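Local coordinates for cellulosomal scaffoldin adaptor protein B (Acetivibrio cellulolyticus, PDB 4U3S) that serves as a cellulosome scaffold whose third type II cohesin domain, the part described here, probably holds partner proteins by binding their dockerin modules, at residues Y4-F9 and S158-G163; A22-N27 and G111-V116; Y35-K40 and I141-F146; I39-T44 and G87-S92; T126-E131 and G163-E168. All coordinates share one frame; numbering follows the deposited sequence.

The five contacts sample both sheets of a cohesin jelly-roll sandwich. Contacts 1 and 2 lie in one sheet, where strands 4-9 and 19-27 are neighbours, with contact centres about 9 Å apart. Contacts 3 and 4 share I39 and K40 of strand 32-40 in the other sheet, their centres about 12 Å apart. Contact 5, about 11 Å from contact 1 by centres, shares G163 with it, and strand 129-130 pairs with strand 32-40, so this corner joins the two layers. Along the chain, contacts 2, 3 and 4 nest inside the loop closed by contact 1, which pairs segments near the two chain ends; contact 5 crosses it. A second protein chain touches contacts 3 and 4 but not the others.

Contact 1: Y4-F9 and S158-G163; sequences YITMNF and SVIQPG
T6 OG1 stands anti to its backbone N (chi1 -165°), which turns the hydroxyl to I160 O, while Y4 CG lies between the backbone N and the carbonyl carbon (chi1 62°), placing the ring against I160 CD1. The T6 OG1 to I160 O hydrogen bond is 2.7 Å long and comes from above the carbonyl plane, not on a lone pair. I160 CD1 sits over one face of the Y4 ring, 3.9 Å from its centroid, a CH-pi contact. The strands run parallel, axes 11° apart. I5 N donates to S158 O at 3.0 Å and I5 O accepts from I160 N at 2.9 Å. Further along, P162 CG reaches F9 CZ at 3.5 Å and P162 CD meets M7 CE. G163 O lies in the plane of the F9 ring at its edge, 3.0 Å from CE2. Strand 4-9 also pairs with strand 19-27, so this parallel pairing of segments near the chain ends adds strand 158-160 to one sheet of the jelly roll. M7 N, 3.8 Å from I160 O, is buried without a partner: the T6 hydroxyl satisfies that carbonyl, and the chain then trades main-chain bonding for apolar packing against P162.

Contact 2: A22-N27 and G111-V116; sequences ATVKIN and GTVAVV
V24 O receives V113 N at 2.8 Å and, weakly, A114 N at 3.5 Å; two residues thus face one, a classic beta bulge that shifts the antiparallel register between V24 and K25. On the same part of the contact V24 CG1 meets V113 CG2 at 3.6 Å. T23 and T112 touch on the other face of the sheet, methyl to methyl, their CG2 atoms 3.4 Å apart, tighter than usual van der Waals contact. At one end A22 and V116 exchange two backbone bonds. At the other, I26 N donates to G111 O at 2.9 Å, and I26 O accepts from G111 N and K25 NZ, each at 3.0 Å, from opposite faces of its carbonyl plane. K25 curls forward to this carbonyl of the next residue, its chain bent at chi2 (-149°) and chi4. Further out, F32 and Y35 of the facing sheet pack on V113, E67 OE2 takes the hydrogen of T112 N, and backbone bonds from T23, K25 and N27 tie this strand to strand 4-9 on its other edge. The bulge thus costs V24 no main-chain bonding: its carbonyl gains a second, weaker donor, and the lysine ammonium would probably polarise I26 O where the pairing ends.

Contact 3: Y35-K40 and I141-F146; sequences YQVNIK and IGTTLF
Q36 and T144 form an antiparallel hydrogen-bonded pair, Q36 N to T144 O at 2.9 Å and T144 N to Q36 O at 3.0 Å, in two strands whose axes stand 177° apart. Two residues along from Q36, past the non-hydrogen-bonded pair V37-T143, N38 N donates to G142 O at 2.9 Å, where I141-F146 enters its strand through G142, a glycine of positive phi (77°). The side chains of Q36 and T144 lie alongside each other on one face, Q36 CB 3.4 Å from T144 OG1. Q36 CG is anti to the backbone N (chi1 172°) and the chain stays extended, so the amide runs out beside the threonine. There a water donates to Q36 OE1 at 2.7 Å and is 2.9 Å from T144 OG1. The amide has further partners: OE1 also accepts from the backbone of a second protein chain, and NE2 donates to N90 OD1, while N90 ND2 is bonded to N38 OD1. On the core face the touching atoms are carbons, V37 CG1 3.9 Å from T143 CG2 and Y35 CB 3.7 Å from L145 CD2, with I5 of the facing sheet packing on all but Y35; T143 OG1 turns to I140 O and Y157 OH. Cohesins generally bind dockerins on this sheet. In keeping with that, a neighbouring amide and a water orient Q36, whose OE1 meets the partner chain, while the opposite face meets the core through carbon.

Contact 4: I39-T44 and G87-S92; sequences IKYDPT and GILNLS
G87 and Y41 make the tight part of this contact. G87 CA lies over one face of the Y41 ring, 3.7 Å from the centroid and 18° off the ring normal, a CH-pi contact, while Y41 N donates to G87 O at 2.8 Å. Y41 CG sits between the backbone N and the carbonyl carbon (chi1 64°), which folds the ring back across the glycine; its CE1 then reaches L89 CG at 3.6 Å, the two side chains at about a right angle. Beside this, I39 N bonds L89 O and L89 N bonds I39 O, both at 2.8 Å. I39 CD1 meets L91 CD1 in the interior, where L91 also packs on V116 of the other sheet. Strands 32-40 and 88-95 are neighbours in the antiparallel sheet of the cohesin jelly roll; G87 and I88 also form a G1 beta bulge, but in a pairing outside 39-44. The outer side, where K40 and I88 are partly exposed, has a single side-chain contact, K40 CD to I88 CG1 at 3.9 Å; K40 NZ is nonetheless held by Y41 O, at 2.8 Å, and E86 O. Beyond the contact, D42 OD1 accepts T44 N, an Asx turn, and also T44 OG1.

Contact 5: T126-E131 and G163-E168; sequences TTVVFE and GEINSE
I165 N donates to T126 O at 2.8 Å, with an N-H...O angle of 164° and the nitrogen nearly along the C=O axis. The return bond, T126 N to I165 O, is 3.0 Å long; its donor lies in the carbonyl plane of I165. Together they form a single antiparallel bridge between segments that are otherwise mostly loop. On one side of it T126 CG2 and I165 CB lie side by side, 4.0 Å apart. I165 continues inward: CG1 stands anti to the carbonyl carbon (chi1 -68°), and the extended end carries CD1 to V128 CG2 at 3.9 Å. L46 and F9 pack on both I165 and V128; with I39 of the antiparallel sheet on V128, the cluster draws on both layers. The other side is more open. E164 CG passes 3.4 Å from T126 O and 3.9 Å from T127 CG2, so the glutamate's aliphatic part meets the exposed threonine. Where the direct bridge stops, a water accepts from V128 N at 2.9 Å and sits near G163 O. Next along, F130 N donates to Q161 OE1, and V129 and E131 make backbone bonds to strand 32-40. The bridge and the water, with the Q161 amide just before them, tie the end of the chain to a segment that is itself part of the antiparallel sheet, joining the two layers at one end of the jelly-roll sandwich of the cohesin fold.

Contact 1: Y4-F9 and S158-G163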
# COMPACT_ATOMS: atom_id res chain seq x y z
N TYR A 4 -20.38 -9.65 5.75
CA TYR A 4 -19.14 -10.21 6.29
C TYR A 4 -18.11 -10.46 5.22
O TYR A 4 -18.42 -10.45 4.03
CB TYR A 4 -19.38 -11.53 7.03
CG TYR A 4 -19.94 -12.68 6.20
CD1 TYR A 4 -19.12 -13.45 5.39
CD2 TYR A 4 -21.29 -13.03 6.28
CE1 TYR A 4 -19.63 -14.48 4.63
CE2 TYR A 4 -21.81 -14.07 5.53
CZ TYR A 4 -20.96 -14.81 4.73
OH TYR A 4 -21.45 -15.84 3.97
N ILE A 5 -16.89 -10.66 5.70
CA ILE A 5 -15.80 -11.18 4.89
C ILE A 5 -15.30 -12.42 5.64
O ILE A 5 -15.29 -12.45 6.89
CB ILE A 5 -14.67 -10.15 4.65
CG1 ILE A 5 -13.58 -10.78 3.76
CG2 ILE A 5 -14.08 -9.65 5.97
CD1 ILE A 5 -12.60 -9.77 3.24
N THR A 6 -14.91 -13.45 4.90
CA THR A 6 -14.47 -14.69 5.51
C THR A 6 -13.46 -15.34 4.59
O THR A 6 -13.21 -14.85 3.47
CB THR A 6 -15.67 -15.62 5.80
OG1 THR A 6 -15.28 -16.66 6.70
CG2 THR A 6 -16.23 -16.21 4.52
N MET A 7 -12.85 -16.41 5.08
CA MET A 7 -12.10 -17.36 4.23
C MET A 7 -12.70 -18.75 4.37
O MET A 7 -13.05 -19.19 5.47
CB MET A 7 -10.63 -17.42 4.64
CG MET A 7 -9.76 -16.36 4.05
SD MET A 7 -8.02 -16.59 4.53
CE MET A 7 -8.02 -15.94 6.22
N ASN A 8 -12.83 -19.43 3.24
CA ASN A 8 -13.29 -20.82 3.19
C ASN A 8 -12.19 -21.64 2.54
O ASN A 8 -11.64 -21.22 1.52
CB ASN A 8 -14.55 -20.92 2.32
CG ASN A 8 -15.67 -20.05 2.84
OD1 ASN A 8 -16.29 -19.29 2.08
ND2 ASN A 8 -15.91 -20.11 4.13
N PHE A 9 -11.89 -22.79 3.13
CA PHE A 9 -10.94 -23.74 2.57
C PHE A 9 -11.70 -24.81 1.79
O PHE A 9 -12.73 -25.28 2.25
CB PHE A 9 -10.15 -24.44 3.67
CG PHE A 9 -9.44 -23.51 4.63
CD1 PHE A 9 -8.67 -22.47 4.16
CD2 PHE A 9 -9.52 -23.71 6.01
CE1 PHE A 9 -7.99 -21.62 5.04
CE2 PHE A 9 -8.86 -22.87 6.89
CZ PHE A 9 -8.09 -21.82 6.40
N SER A 158 -18.76 -8.03 9.53
CA SER A 158 -18.04 -8.86 10.47
C SER A 158 -16.92 -9.57 9.73
O SER A 158 -16.99 -9.78 8.52
CB SER A 158 -18.96 -9.93 11.08
OG SER A 158 -20.05 -9.36 11.77
N VAL A 159 -15.87 -9.89 10.48
CA VAL A 159 -14.79 -10.73 10.00
C VAL A 159 -14.94 -12.12 10.61
O VAL A 159 -14.94 -12.30 11.84
CB VAL A 159 -13.42 -10.13 10.32
CG1 VAL A 159 -12.29 -11.04 9.82
CG2 VAL A 159 -13.31 -8.77 9.67
N ILE A 160 -15.10 -13.12 9.75
CA ILE A 160 -15.30 -14.47 10.23
C ILE A 160 -14.08 -15.27 9.83
O ILE A 160 -13.85 -15.53 8.65
CB ILE A 160 -16.58 -15.13 9.65
CG1 ILE A 160 -17.79 -14.23 9.89
CG2 ILE A 160 -16.76 -16.51 10.23
CD1 ILE A 160 -18.97 -14.54 8.99
N GLN A 161 -13.27 -15.64 10.82
CA GLN A 161 -12.06 -16.39 10.58
C GLN A 161 -12.40 -17.84 10.18
O GLN A 161 -13.39 -18.41 10.65
CB GLN A 161 -11.20 -16.43 11.85
CG GLN A 161 -10.75 -15.07 12.39
CD GLN A 161 -9.66 -14.40 11.56
OE1 GLN A 161 -9.32 -14.79 10.42
NE2 GLN A 161 -9.07 -13.38 12.15
N PRO A 162 -11.54 -18.44 9.34
CA PRO A 162 -11.79 -19.82 8.96
C PRO A 162 -11.46 -20.77 10.12
O PRO A 162 -10.78 -20.40 11.08
CB PRO A 162 -10.85 -20.02 7.78
CG PRO A 162 -9.68 -19.15 8.08
CD PRO A 162 -10.30 -17.92 8.74
N GLY A 163 -11.96 -21.98 10.03
CA GLY A 163 -11.60 -23.00 10.97
C GLY A 163 -10.16 -23.45 10.85
O GLY A 163 -9.48 -23.18 9.85
O HOH W 1 -14.04 -21.88 7.27

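Contact 2: A22-N27 and G111-V116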
# COMPACT_ATOMS: atom_id res chain seq x y z
N ALA A 22 -7.51 -21.51 -0.15
CA ALA A 22 -8.21 -20.58 0.73
C ALA A 22 -8.87 -19.51 -0.11
O ALA A 22 -8.23 -18.75 -0.80
CB ALA A 22 -7.24 -19.97 1.73
N THR A 23 -10.19 -19.47 -0.08
CA THR A 23 -10.92 -18.46 -0.82
C THR A 23 -11.42 -17.36 0.11
O THR A 23 -12.13 -17.62 1.09
CB THR A 23 -12.13 -19.06 -1.56
OG1 THR A 23 -11.67 -19.98 -2.56
CG2 THR A 23 -12.91 -17.96 -2.24
N VAL A 24 -11.07 -16.13 -0.23
CA VAL A 24 -11.63 -14.96 0.46
C VAL A 24 -12.96 -14.62 -0.20
O VAL A 24 -13.02 -14.42 -1.41
CB VAL A 24 -10.69 -13.75 0.38
CG1 VAL A 24 -11.27 -12.60 1.20
CG2 VAL A 24 -9.31 -14.14 0.89
N LYS A 25 -13.99 -14.50 0.63
CA LYS A 25 -15.37 -14.39 0.18
C LYS A 25 -16.04 -13.24 0.94
O LYS A 25 -15.80 -13.06 2.14
CB LYS A 25 -16.11 -15.69 0.44
CG LYS A 25 -17.52 -15.72 -0.13
CD LYS A 25 -18.44 -16.59 0.71
CE LYS A 25 -19.87 -16.56 0.16
NZ LYS A 25 -20.48 -15.20 0.16
N ILE A 26 -16.82 -12.43 0.24
CA ILE A 26 -17.65 -11.40 0.89
C ILE A 26 -19.14 -11.69 0.73
O ILE A 26 -19.59 -12.40 -0.19
CB ILE A 26 -17.33 -9.95 0.44
CG1 ILE A 26 -17.70 -9.74 -1.02
CG2 ILE A 26 -15.84 -9.65 0.64
CD1 ILE A 26 -17.57 -8.31 -1.51
N ASN A 27 -19.91 -11.16 1.66
CA ASN A 27 -21.35 -11.29 1.62
C ASN A 27 -21.94 -9.95 1.93
O ASN A 27 -21.64 -9.34 2.97
CB ASN A 27 -21.87 -12.31 2.63
CG ASN A 27 -23.33 -12.64 2.39
OD1 ASN A 27 -23.67 -13.14 1.33
ND2 ASN A 27 -24.18 -12.31 3.33
N GLY A 111 -19.73 -12.52 -3.16
CA GLY A 111 -18.98 -13.49 -3.95
C GLY A 111 -17.53 -13.60 -3.53
O GLY A 111 -17.07 -12.92 -2.62
N THR A 112 -16.82 -14.48 -4.21
CA THR A 112 -15.40 -14.68 -3.93
C THR A 112 -14.58 -13.55 -4.53
O THR A 112 -14.92 -13.02 -5.58
CB THR A 112 -14.92 -16.02 -4.47
OG1 THR A 112 -15.01 -16.01 -5.90
CG2 THR A 112 -15.74 -17.18 -3.92
N VAL A 113 -13.50 -13.19 -3.84
CA VAL A 113 -12.67 -12.06 -4.27
C VAL A 113 -11.21 -12.41 -4.50
O VAL A 113 -10.49 -11.69 -5.20
CB VAL A 113 -12.77 -10.86 -3.35
CG1 VAL A 113 -14.20 -10.37 -3.27
CG2 VAL A 113 -12.15 -11.12 -1.97
N ALA A 114 -10.77 -13.49 -3.88
CA ALA A 114 -9.39 -13.92 -4.03
C ALA A 114 -9.26 -15.37 -3.64
O ALA A 114 -10.02 -15.89 -2.80
CB ALA A 114 -8.49 -13.09 -3.17
N VAL A 115 -8.26 -16.02 -4.22
CA VAL A 115 -7.89 -17.38 -3.83
C VAL A 115 -6.37 -17.43 -3.64
O VAL A 115 -5.60 -16.89 -4.45
CB VAL A 115 -8.34 -18.46 -4.84
CG1 VAL A 115 -8.25 -19.84 -4.21
CG2 VAL A 115 -9.78 -18.22 -5.30
N VAL A 116 -5.95 -18.05 -2.55
CA VAL A 116 -4.55 -18.31 -2.28
C VAL A 116 -4.40 -19.79 -1.98
O VAL A 116 -5.32 -20.45 -1.51
CB VAL A 116 -3.94 -17.40 -1.17
CG1 VAL A 116 -4.19 -15.93 -1.52
CG2 VAL A 116 -4.51 -17.66 0.18

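Contact 3: Y35-K40 and I141-F146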
# COMPACT_ATOMS: atom_id res chain seq x y z
N TYR A 35 -10.78 -4.67 -2.17
CA TYR A 35 -10.38 -5.16 -0.86
C TYR A 35 -8.86 -5.04 -0.72
O TYR A 35 -8.12 -5.13 -1.70
CB TYR A 35 -10.80 -6.66 -0.65
CG TYR A 35 -9.91 -7.62 -1.40
CD1 TYR A 35 -10.20 -7.99 -2.70
CD2 TYR A 35 -8.70 -8.07 -0.85
CE1 TYR A 35 -9.34 -8.79 -3.42
CE2 TYR A 35 -7.82 -8.85 -1.57
CZ TYR A 35 -8.15 -9.22 -2.85
OH TYR A 35 -7.26 -9.98 -3.56
N GLN A 36 -8.43 -4.99 0.53
CA GLN A 36 -7.02 -5.29 0.87
C GLN A 36 -7.10 -6.11 2.13
O GLN A 36 -7.77 -5.70 3.08
CB GLN A 36 -6.19 -4.02 1.06
CG GLN A 36 -4.79 -4.31 1.59
CD GLN A 36 -3.89 -3.08 1.69
OE1 GLN A 36 -4.36 -1.94 1.62
NE2 GLN A 36 -2.61 -3.32 1.88
N VAL A 37 -6.45 -7.26 2.17
CA VAL A 37 -6.43 -8.09 3.37
C VAL A 37 -5.04 -8.54 3.71
O VAL A 37 -4.19 -8.75 2.83
CB VAL A 37 -7.38 -9.33 3.29
CG1 VAL A 37 -8.82 -8.92 3.22
CG2 VAL A 37 -7.03 -10.27 2.15
N ASN A 38 -4.81 -8.69 5.02
CA ASN A 38 -3.56 -9.14 5.57
C ASN A 38 -3.80 -10.47 6.27
O ASN A 38 -4.65 -10.58 7.15
CB ASN A 38 -3.05 -8.08 6.54
CG ASN A 38 -1.60 -8.27 6.90
OD1 ASN A 38 -0.71 -7.94 6.10
ND2 ASN A 38 -1.35 -8.82 8.11
N ILE A 39 -3.03 -11.48 5.92
CA ILE A 39 -3.26 -12.86 6.36
C ILE A 39 -1.98 -13.40 6.99
O ILE A 39 -0.90 -13.23 6.43
CB ILE A 39 -3.65 -13.73 5.16
CG1 ILE A 39 -5.03 -13.30 4.63
CG2 ILE A 39 -3.65 -15.20 5.53
CD1 ILE A 39 -5.36 -13.90 3.27
N LYS A 40 -2.14 -14.05 8.13
CA LYS A 40 -1.05 -14.64 8.90
C LYS A 40 -1.17 -16.15 8.85
O LYS A 40 -2.26 -16.69 9.14
CB LYS A 40 -1.11 -14.18 10.37
CG LYS A 40 0.05 -14.67 11.23
CD LYS A 40 1.36 -13.96 10.86
CE LYS A 40 2.57 -14.47 11.63
NZ LYS A 40 3.02 -15.82 11.21
N ILE A 141 -9.61 -6.21 11.90
CA ILE A 141 -8.86 -7.45 11.96
C ILE A 141 -8.15 -7.70 10.62
O ILE A 141 -8.33 -8.74 10.03
CB ILE A 141 -9.73 -8.67 12.34
CG1 ILE A 141 -10.67 -8.32 13.49
CG2 ILE A 141 -8.85 -9.83 12.74
CD1 ILE A 141 -11.50 -9.49 14.01
N GLY A 142 -7.37 -6.74 10.15
CA GLY A 142 -6.56 -6.96 8.93
C GLY A 142 -7.30 -6.90 7.62
O GLY A 142 -6.81 -7.40 6.62
N THR A 143 -8.50 -6.31 7.63
CA THR A 143 -9.31 -6.18 6.43
C THR A 143 -9.70 -4.73 6.19
O THR A 143 -10.08 -4.00 7.14
CB THR A 143 -10.60 -7.05 6.44
OG1 THR A 143 -11.57 -6.53 7.36
CG2 THR A 143 -10.28 -8.49 6.80
N THR A 144 -9.64 -4.32 4.93
CA THR A 144 -10.20 -3.06 4.51
C THR A 144 -10.99 -3.27 3.23
O THR A 144 -10.47 -3.84 2.26
CB THR A 144 -9.12 -1.97 4.27
OG1 THR A 144 -8.15 -2.45 3.33
CG2 THR A 144 -8.41 -1.61 5.55
N LEU A 145 -12.26 -2.89 3.26
CA LEU A 145 -13.14 -3.00 2.10
C LEU A 145 -13.56 -1.61 1.67
O LEU A 145 -13.64 -0.70 2.50
CB LEU A 145 -14.37 -3.85 2.44
CG LEU A 145 -14.04 -5.19 3.08
CD1 LEU A 145 -15.34 -5.89 3.49
CD2 LEU A 145 -13.20 -6.07 2.15
N PHE A 146 -13.84 -1.46 0.37
CA PHE A 146 -14.09 -0.15 -0.22
C PHE A 146 -15.33 -0.18 -1.11
O PHE A 146 -15.67 -1.22 -1.65
CB PHE A 146 -12.88 0.29 -1.06
CG PHE A 146 -11.63 0.49 -0.22
CD1 PHE A 146 -10.85 -0.59 0.12
CD2 PHE A 146 -11.29 1.72 0.26
CE1 PHE A 146 -9.73 -0.42 0.93
CE2 PHE A 146 -10.15 1.89 1.05
CZ PHE A 146 -9.38 0.82 1.39
O HOH W 2 -6.28 -0.38 2.74

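Contact 4: I39-T44 and G87-S92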
# COMPACT_ATOMS: atom_id res chain seq x y z
N ILE A 39 -3.03 -11.48 5.92
CA ILE A 39 -3.26 -12.86 6.36
C ILE A 39 -1.98 -13.40 6.99
O ILE A 39 -0.90 -13.23 6.43
CB ILE A 39 -3.65 -13.73 5.16
CG1 ILE A 39 -5.03 -13.30 4.63
CG2 ILE A 39 -3.65 -15.20 5.53
CD1 ILE A 39 -5.36 -13.90 3.27
N LYS A 40 -2.14 -14.05 8.13
CA LYS A 40 -1.05 -14.64 8.90
C LYS A 40 -1.17 -16.15 8.85
O LYS A 40 -2.26 -16.69 9.14
CB LYS A 40 -1.11 -14.18 10.37
CG LYS A 40 0.05 -14.67 11.23
CD LYS A 40 1.36 -13.96 10.86
CE LYS A 40 2.57 -14.47 11.63
NZ LYS A 40 3.02 -15.82 11.21
N TYR A 41 -0.07 -16.80 8.51
CA TYR A 41 0.03 -18.26 8.53
C TYR A 41 1.38 -18.64 9.13
O TYR A 41 2.25 -17.79 9.31
CB TYR A 41 -0.12 -18.84 7.12
CG TYR A 41 0.96 -18.46 6.11
CD1 TYR A 41 1.01 -17.20 5.53
CD2 TYR A 41 1.93 -19.38 5.74
CE1 TYR A 41 1.99 -16.86 4.61
CE2 TYR A 41 2.92 -19.05 4.81
CZ TYR A 41 2.94 -17.78 4.25
OH TYR A 41 3.92 -17.44 3.34
N ASP A 42 1.54 -19.92 9.46
CA ASP A 42 2.80 -20.44 10.00
C ASP A 42 3.62 -20.98 8.84
O ASP A 42 3.28 -22.05 8.30
CB ASP A 42 2.52 -21.58 10.99
CG ASP A 42 3.77 -22.05 11.69
OD1 ASP A 42 4.88 -21.82 11.17
OD2 ASP A 42 3.63 -22.65 12.77
N PRO A 43 4.70 -20.27 8.47
CA PRO A 43 5.47 -20.67 7.28
C PRO A 43 6.28 -21.95 7.42
O PRO A 43 6.83 -22.44 6.44
CB PRO A 43 6.40 -19.47 7.04
CG PRO A 43 6.63 -18.90 8.39
CD PRO A 43 5.36 -19.17 9.19
N THR A 44 6.37 -22.48 8.64
CA THR A 44 7.00 -23.79 8.87
C THR A 44 6.01 -24.91 8.61
O THR A 44 6.40 -26.04 8.35
CB THR A 44 7.56 -23.93 10.29
OG1 THR A 44 6.50 -24.01 11.24
CG2 THR A 44 8.49 -22.76 10.63
N GLY A 87 5.50 -15.48 7.46
CA GLY A 87 4.15 -15.98 7.25
C GLY A 87 3.10 -14.90 7.15
O GLY A 87 2.03 -15.02 7.78
N ILE A 88 3.38 -13.84 6.40
CA ILE A 88 2.40 -12.78 6.18
C ILE A 88 2.15 -12.63 4.69
O ILE A 88 3.11 -12.47 3.93
CB ILE A 88 2.83 -11.41 6.74
CG1 ILE A 88 2.85 -11.47 8.26
CG2 ILE A 88 1.85 -10.31 6.31
CD1 ILE A 88 3.73 -10.45 8.92
N LEU A 89 0.87 -12.73 4.29
CA LEU A 89 0.44 -12.32 2.95
C LEU A 89 -0.37 -11.03 3.04
O LEU A 89 -1.14 -10.82 3.99
CB LEU A 89 -0.43 -13.37 2.29
CG LEU A 89 0.12 -14.79 2.26
CD1 LEU A 89 -0.86 -15.71 1.56
CD2 LEU A 89 1.51 -14.81 1.62
N ASN A 90 -0.15 -10.16 2.06
CA ASN A 90 -0.97 -9.00 1.90
C ASN A 90 -1.41 -8.88 0.45
O ASN A 90 -0.57 -8.76 -0.45
CB ASN A 90 -0.22 -7.77 2.36
CG ASN A 90 -1.15 -6.61 2.54
OD1 ASN A 90 -1.53 -5.95 1.58
ND2 ASN A 90 -1.53 -6.36 3.77
N LEU A 91 -2.71 -8.94 0.25
CA LEU A 91 -3.33 -9.08 -1.07
C LEU A 91 -4.30 -7.94 -1.26
O LEU A 91 -4.98 -7.55 -0.33
CB LEU A 91 -4.16 -10.38 -1.06
CG LEU A 91 -3.59 -11.65 -0.44
CD1 LEU A 91 -4.66 -12.70 -0.29
CD2 LEU A 91 -2.54 -12.12 -1.42
N SER A 92 -4.40 -7.40 -2.46
CA SER A 92 -5.36 -6.37 -2.74
C SER A 92 -5.81 -6.43 -4.20
O SER A 92 -5.03 -6.80 -5.08
CB SER A 92 -4.73 -5.00 -2.49
OG SER A 92 -5.74 -4.02 -2.73

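Contact 5: T126-E131 and G163-E168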
# COMPACT_ATOMS: atom_id res chain seq x y z
N THR A 126 -2.84 -26.13 12.56
CA THR A 126 -2.36 -24.79 12.28
C THR A 126 -3.52 -23.94 11.82
O THR A 126 -4.57 -24.47 11.46
CB THR A 126 -1.26 -24.84 11.20
OG1 THR A 126 -0.56 -23.61 11.17
CG2 THR A 126 -1.84 -25.16 9.84
N THR A 127 -3.33 -22.62 11.84
CA THR A 127 -4.40 -21.70 11.46
C THR A 127 -3.92 -20.67 10.47
O THR A 127 -2.75 -20.32 10.42
CB THR A 127 -5.00 -20.95 12.67
OG1 THR A 127 -4.03 -20.10 13.26
CG2 THR A 127 -5.49 -21.93 13.73
N VAL A 128 -4.85 -20.25 9.63
CA VAL A 128 -4.67 -19.14 8.73
C VAL A 128 -5.72 -18.15 9.18
O VAL A 128 -6.88 -18.52 9.30
CB VAL A 128 -4.87 -19.57 7.28
CG1 VAL A 128 -4.71 -18.38 6.33
CG2 VAL A 128 -3.84 -20.63 6.92
N VAL A 129 -5.33 -16.92 9.46
CA VAL A 129 -6.27 -15.92 9.92
C VAL A 129 -5.98 -14.57 9.27
O VAL A 129 -4.83 -14.26 8.91
CB VAL A 129 -6.21 -15.72 11.46
CG1 VAL A 129 -6.67 -16.97 12.21
CG2 VAL A 129 -4.84 -15.30 11.93
N PHE A 130 -7.03 -13.77 9.15
CA PHE A 130 -6.83 -12.34 8.91
C PHE A 130 -6.18 -11.77 10.16
O PHE A 130 -6.57 -12.09 11.28
CB PHE A 130 -8.16 -11.61 8.68
CG PHE A 130 -8.93 -12.10 7.50
CD1 PHE A 130 -8.47 -11.86 6.20
CD2 PHE A 130 -10.10 -12.78 7.67
CE1 PHE A 130 -9.20 -12.31 5.11
CE2 PHE A 130 -10.83 -13.23 6.58
CZ PHE A 130 -10.38 -12.99 5.30
N GLU A 131 -5.18 -10.90 9.96
CA GLU A 131 -4.45 -10.30 11.09
C GLU A 131 -4.12 -8.83 10.87
O GLU A 131 -3.75 -8.44 9.77
CB GLU A 131 -3.15 -11.08 11.32
CG GLU A 131 -2.42 -10.65 12.57
CD GLU A 131 -1.11 -11.36 12.78
OE1 GLU A 131 -0.10 -10.96 12.16
OE2 GLU A 131 -1.10 -12.30 13.59
N GLY A 163 -11.96 -21.98 10.03
CA GLY A 163 -11.60 -23.00 10.97
C GLY A 163 -10.16 -23.45 10.85
O GLY A 163 -9.48 -23.18 9.85
N GLU A 164 -9.73 -24.18 11.86
CA GLU A 164 -8.37 -24.70 11.95
C GLU A 164 -8.10 -25.71 10.83
O GLU A 164 -9.02 -26.36 10.35
CB GLU A 164 -8.20 -25.37 13.32
CG GLU A 164 -6.77 -25.65 13.73
CD GLU A 164 -6.67 -26.14 15.16
OE1 GLU A 164 -7.47 -27.01 15.56
OE2 GLU A 164 -5.78 -25.66 15.90
N ILE A 165 -6.84 -25.82 10.42
CA ILE A 165 -6.42 -26.82 9.43
C ILE A 165 -5.74 -27.97 10.17
O ILE A 165 -4.95 -27.72 11.08
CB ILE A 165 -5.45 -26.21 8.39
CG1 ILE A 165 -6.21 -25.19 7.53
CG2 ILE A 165 -4.84 -27.28 7.50
CD1 ILE A 165 -5.30 -24.26 6.75
N ASN A 166 -6.05 -29.21 9.77
CA ASN A 166 -5.46 -30.41 10.37
C ASN A 166 -5.58 -30.47 11.90
O ASN A 166 -4.63 -30.79 12.59
CB ASN A 166 -3.98 -30.57 9.95
CG ASN A 166 -3.82 -31.19 8.57
OD1 ASN A 166 -4.66 -31.98 8.12
ND2 ASN A 166 -2.74 -30.83 7.88
N SER A 167 -6.78 -30.15 12.40
CA SER A 167 -7.01 -30.07 13.84
C SER A 167 -7.10 -31.46 14.48
O SER A 167 -7.14 -32.47 13.78
CB SER A 167 -8.29 -29.28 14.12
OG SER A 167 -9.41 -29.93 13.59
N GLU A 168 -7.12 -31.49 15.82
CA GLU A 168 -7.05 -32.72 16.64
C GLU A 168 -5.60 -33.16 16.84
O GLU A 168 -5.23 -34.32 16.62
CB GLU A 168 -7.88 -33.88 16.05
CG GLU A 168 -9.38 -33.63 15.98
CD GLU A 168 -10.16 -34.45 17.00
OE1 GLU A 168 -9.84 -35.64 17.21
OE2 GLU A 168 -11.12 -33.90 17.59
OXT GLU A 168 -4.75 -32.36 17.24
O HOH W 3 -7.32 -21.65 10.09